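Local coordinates for uncharacterized esterase YxiM (Bacillus subtilis, PDB 2O14), which probably hydrolyses ester bonds, although its natural substrate is not established, at residues F109-M114 / A119-Q124. Sequence-based numbering, arbitrary orientation.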
ATOM      1  N   PHE A 109      -0.306  -7.365   6.884  1.00 16.65           N
ATOM      2  CA  PHE A 109       0.507  -6.368   6.198  1.00 18.68           C
ATOM      3  C   PHE A 109       0.089  -4.964   6.625  1.00 18.22           C
ATOM      4  O   PHE A 109      -1.099  -4.705   6.844  1.00 18.71           O
ATOM      5  CB  PHE A 109       0.332  -6.487   4.684  1.00 16.11           C
ATOM      6  CG  PHE A 109       1.068  -7.642   4.074  1.00 16.05           C
ATOM      7  CD1 PHE A 109       2.445  -7.760   4.223  1.00 14.44           C
ATOM      8  CD2 PHE A 109       0.396  -8.582   3.303  1.00 17.72           C
ATOM      9  CE1 PHE A 109       3.150  -8.798   3.610  1.00 17.50           C
ATOM     10  CE2 PHE A 109       1.090  -9.627   2.683  1.00 20.78           C
ATOM     11  CZ  PHE A 109       2.472  -9.733   2.836  1.00 17.49           C
ATOM     12  N   GLN A 110       1.061  -4.063   6.742  1.00 17.22           N
ATOM     13  CA  GLN A 110       0.788  -2.675   7.107  1.00 16.47           C
ATOM     14  C   GLN A 110       1.306  -1.755   5.994  1.00 17.16           C
ATOM     15  O   GLN A 110       0.655  -0.769   5.642  1.00 19.61           O
ATOM     16  CB  GLN A 110       1.471  -2.315   8.426  1.00 15.91           C
ATOM     17  CG  GLN A 110       1.031  -3.131   9.645  1.00 16.36           C
ATOM     18  CD  GLN A 110      -0.387  -2.825  10.096  1.00 13.70           C
ATOM     19  OE1 GLN A 110      -0.874  -1.708   9.935  1.00 15.16           O
ATOM     20  NE2 GLN A 110      -1.045  -3.812  10.693  1.00 16.15           N
ATOM     21  N   VAL A 111       2.483  -2.068   5.452  1.00 14.95           N
ATOM     22  CA  VAL A 111       3.066  -1.277   4.363  1.00 16.34           C
ATOM     23  C   VAL A 111       3.489  -2.248   3.261  1.00 17.44           C
ATOM     24  O   VAL A 111       4.144  -3.252   3.538  1.00 18.53           O
ATOM     25  CB  VAL A 111       4.314  -0.466   4.821  1.00 17.20           C
ATOM     26  CG1 VAL A 111       4.765   0.464   3.698  1.00 15.66           C
ATOM     27  CG2 VAL A 111       3.992   0.348   6.073  1.00 17.19           C
ATOM     28  N   ILE A 112       3.130  -1.948   2.016  1.00 17.45           N
ATOM     29  CA  ILE A 112       3.455  -2.847   0.915  1.00 16.28           C
ATOM     30  C   ILE A 112       4.610  -2.444   0.005  1.00 16.37           C
ATOM     31  O   ILE A 112       4.648  -1.335  -0.530  1.00 16.37           O
ATOM     32  CB  ILE A 112       2.213  -3.094   0.009  1.00 16.08           C
ATOM     33  CG1 ILE A 112       1.064  -3.703   0.822  1.00 11.88           C
ATOM     34  CG2 ILE A 112       2.593  -4.013  -1.147  1.00 14.59           C
ATOM     35  CD1 ILE A 112       1.382  -5.066   1.448  1.00 14.71           C
ATOM     36  N   ASN A 113       5.545  -3.372  -0.169  1.00 17.10           N
ATOM     37  CA  ASN A 113       6.694  -3.205  -1.051  1.00 17.44           C
ATOM     38  C   ASN A 113       7.488  -1.903  -1.019  1.00 18.52           C
ATOM     39  O   ASN A 113       7.569  -1.198  -2.026  1.00 17.66           O
ATOM     40  CB  ASN A 113       6.267  -3.476  -2.502  1.00 18.48           C
ATOM     41  CG  ASN A 113       5.874  -4.927  -2.736  1.00 18.17           C
ATOM     42  OD1 ASN A 113       5.071  -5.224  -3.617  1.00 20.99           O
ATOM     43  ND2 ASN A 113       6.452  -5.840  -1.956  1.00 16.45           N
HETATM   44  N   MSE A 114       8.084  -1.591   0.126  1.00 15.66           N
HETATM   45  CA  MSE A 114       8.931  -0.411   0.233  1.00 17.87           C
HETATM   46  C   MSE A 114      10.223  -0.848  -0.472  1.00 17.24           C
HETATM   47  O   MSE A 114      10.570  -2.031  -0.442  1.00 15.35           O
HETATM   48  CB  MSE A 114       9.217  -0.090   1.705  1.00 22.06           C
HETATM   49  CG  MSE A 114       7.998   0.317   2.523  1.00 29.08           C
HETATM   50 SE   MSE A 114       8.402   0.311   4.436  1.00 36.74          SE
HETATM   51  CE  MSE A 114       8.793  -1.579   4.571  1.00 41.62           C
ATOM     52  N   ALA A 119      14.720   2.853   3.162  1.00 22.11           N
ATOM     53  CA  ALA A 119      13.372   3.237   2.757  1.00 22.57           C
ATOM     54  C   ALA A 119      12.553   3.574   3.990  1.00 23.19           C
ATOM     55  O   ALA A 119      12.667   2.911   5.018  1.00 23.86           O
ATOM     56  CB  ALA A 119      12.716   2.104   1.996  1.00 25.60           C
ATOM     57  N   GLU A 120      11.719   4.603   3.887  1.00 23.32           N
ATOM     58  CA  GLU A 120      10.901   5.011   5.018  1.00 24.53           C
ATOM     59  C   GLU A 120       9.449   5.210   4.632  1.00 24.45           C
ATOM     60  O   GLU A 120       9.128   5.484   3.477  1.00 24.50           O
ATOM     61  CB  GLU A 120      11.426   6.321   5.604  1.00 34.09           C
ATOM     62  CG  GLU A 120      12.916   6.348   5.859  1.00 38.94           C
ATOM     63  CD  GLU A 120      13.353   7.640   6.524  1.00 43.88           C
ATOM     64  OE1 GLU A 120      13.072   7.817   7.731  1.00 46.55           O
ATOM     65  OE2 GLU A 120      13.968   8.482   5.836  1.00 44.15           O
ATOM     66  N   ASP A 121       8.568   5.054   5.612  1.00 22.88           N
ATOM     67  CA  ASP A 121       7.145   5.259   5.408  1.00 21.78           C
ATOM     68  C   ASP A 121       6.533   5.322   6.790  1.00 22.70           C
ATOM     69  O   ASP A 121       7.180   4.958   7.776  1.00 21.60           O
ATOM     70  CB  ASP A 121       6.501   4.117   4.624  1.00 22.09           C
ATOM     71  CG  ASP A 121       5.250   4.562   3.884  1.00 22.73           C
ATOM     72  OD1 ASP A 121       4.630   5.572   4.294  1.00 20.34           O
ATOM     73  OD2 ASP A 121       4.886   3.903   2.891  1.00 24.20           O
ATOM     74  N   THR A 122       5.289   5.774   6.861  1.00 19.77           N
ATOM     75  CA  THR A 122       4.602   5.901   8.134  1.00 22.02           C
ATOM     76  C   THR A 122       3.181   5.365   8.036  1.00 21.71           C
ATOM     77  O   THR A 122       2.525   5.513   7.009  1.00 22.04           O
ATOM     78  CB  THR A 122       4.541   7.382   8.563  1.00 24.28           C
ATOM     79  OG1 THR A 122       5.872   7.892   8.686  1.00 25.63           O
ATOM     80  CG2 THR A 122       3.826   7.529   9.891  1.00 25.94           C
ATOM     81  N   PHE A 123       2.705   4.736   9.103  1.00 23.98           N
ATOM     82  CA  PHE A 123       1.339   4.221   9.112  1.00 22.81           C
ATOM     83  C   PHE A 123       0.781   4.288  10.524  1.00 21.82           C
ATOM     84  O   PHE A 123       1.531   4.335  11.497  1.00 22.59           O
ATOM     85  CB  PHE A 123       1.303   2.781   8.589  1.00 19.97           C
ATOM     86  CG  PHE A 123       2.007   1.793   9.473  1.00 17.33           C
ATOM     87  CD1 PHE A 123       1.308   1.095  10.448  1.00 18.43           C
ATOM     88  CD2 PHE A 123       3.371   1.557   9.326  1.00 18.85           C
ATOM     89  CE1 PHE A 123       1.956   0.168  11.265  1.00 20.02           C
ATOM     90  CE2 PHE A 123       4.034   0.634  10.137  1.00 18.11           C
ATOM     91  CZ  PHE A 123       3.323  -0.062  11.107  1.00 20.34           C
ATOM     92  N   GLN A 124      -0.538   4.306  10.632  1.00 21.11           N
ATOM     93  CA  GLN A 124      -1.185   4.361  11.933  1.00 21.34           C
ATOM     94  C   GLN A 124      -1.732   2.985  12.259  1.00 21.63           C
ATOM     95  O   GLN A 124      -2.124   2.241  11.362  1.00 21.99           O
ATOM     96  CB  GLN A 124      -2.302   5.394  11.905  1.00 18.33           C
ATOM     97  CG  GLN A 124      -1.795   6.781  11.606  1.00 20.80           C
ATOM     98  CD  GLN A 124      -2.899   7.815  11.559  1.00 22.60           C
ATOM     99  OE1 GLN A 124      -2.633   9.009  11.415  1.00 25.64           O
ATOM    100  NE2 GLN A 124      -4.146   7.365  11.675  1.00 20.20           N
TER
HETATM  101  O   HOH W   1      -3.339  -0.174  10.882  1.00 37.78           O
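The amide of buried Gln110 is gripped at both ends beside Phe123: NE2 donates to Ala105 O and Tyr227 OH, while OE1 accepts from a water at 3.1 Å and, weakly, from Arg203 NH2. The same water donates to the backbone Gln124 O at 2.7 Å and so bridges two segments that share no direct hydrogen bond. Gln110 and Phe123 cross at about a right angle, and the bend of Gln110 at chi2 (-70°) brings OE1 over the ring's rim, 3.6 Å from Phe123 CD1, with amide and ring planes 30° apart. On that same face Gln110 CB makes a CH-pi contact, 3.9 Å from the centroid of Phe123. Phe123 carries its ring between the backbone N and the carbonyl carbon (chi1 66°), from where CD2 also meets Val111 CG2 at 3.5 Å. Shortening Phe123 to an alanine is likely to take the ring from beneath Gln110 CB and beside Val111 CG2, opening a gap between the strands. The other methyl of Val111, CG1, lies 3.5 Å from Asp121 OD2, an oxygen hydrogen-bonded to Tyr177 OH. Beyond them Met114, present as selenomethionine, brings its CB to 4.1 Å from Ala119 CB. The segments run roughly antiparallel but belong to different sheets of the galactose-binding-like domain, facing each other through side chains as in a beta-sandwich. Strand 108-115, with Gln110 and Val111 forming a classic bulge opposite Val103, borders strand 100-105, whereas strand 120-127 pairs with 87-95; Arg203 of strand 201-204, in the parallel sheet of the hydrolase-like domain, touches Phe123.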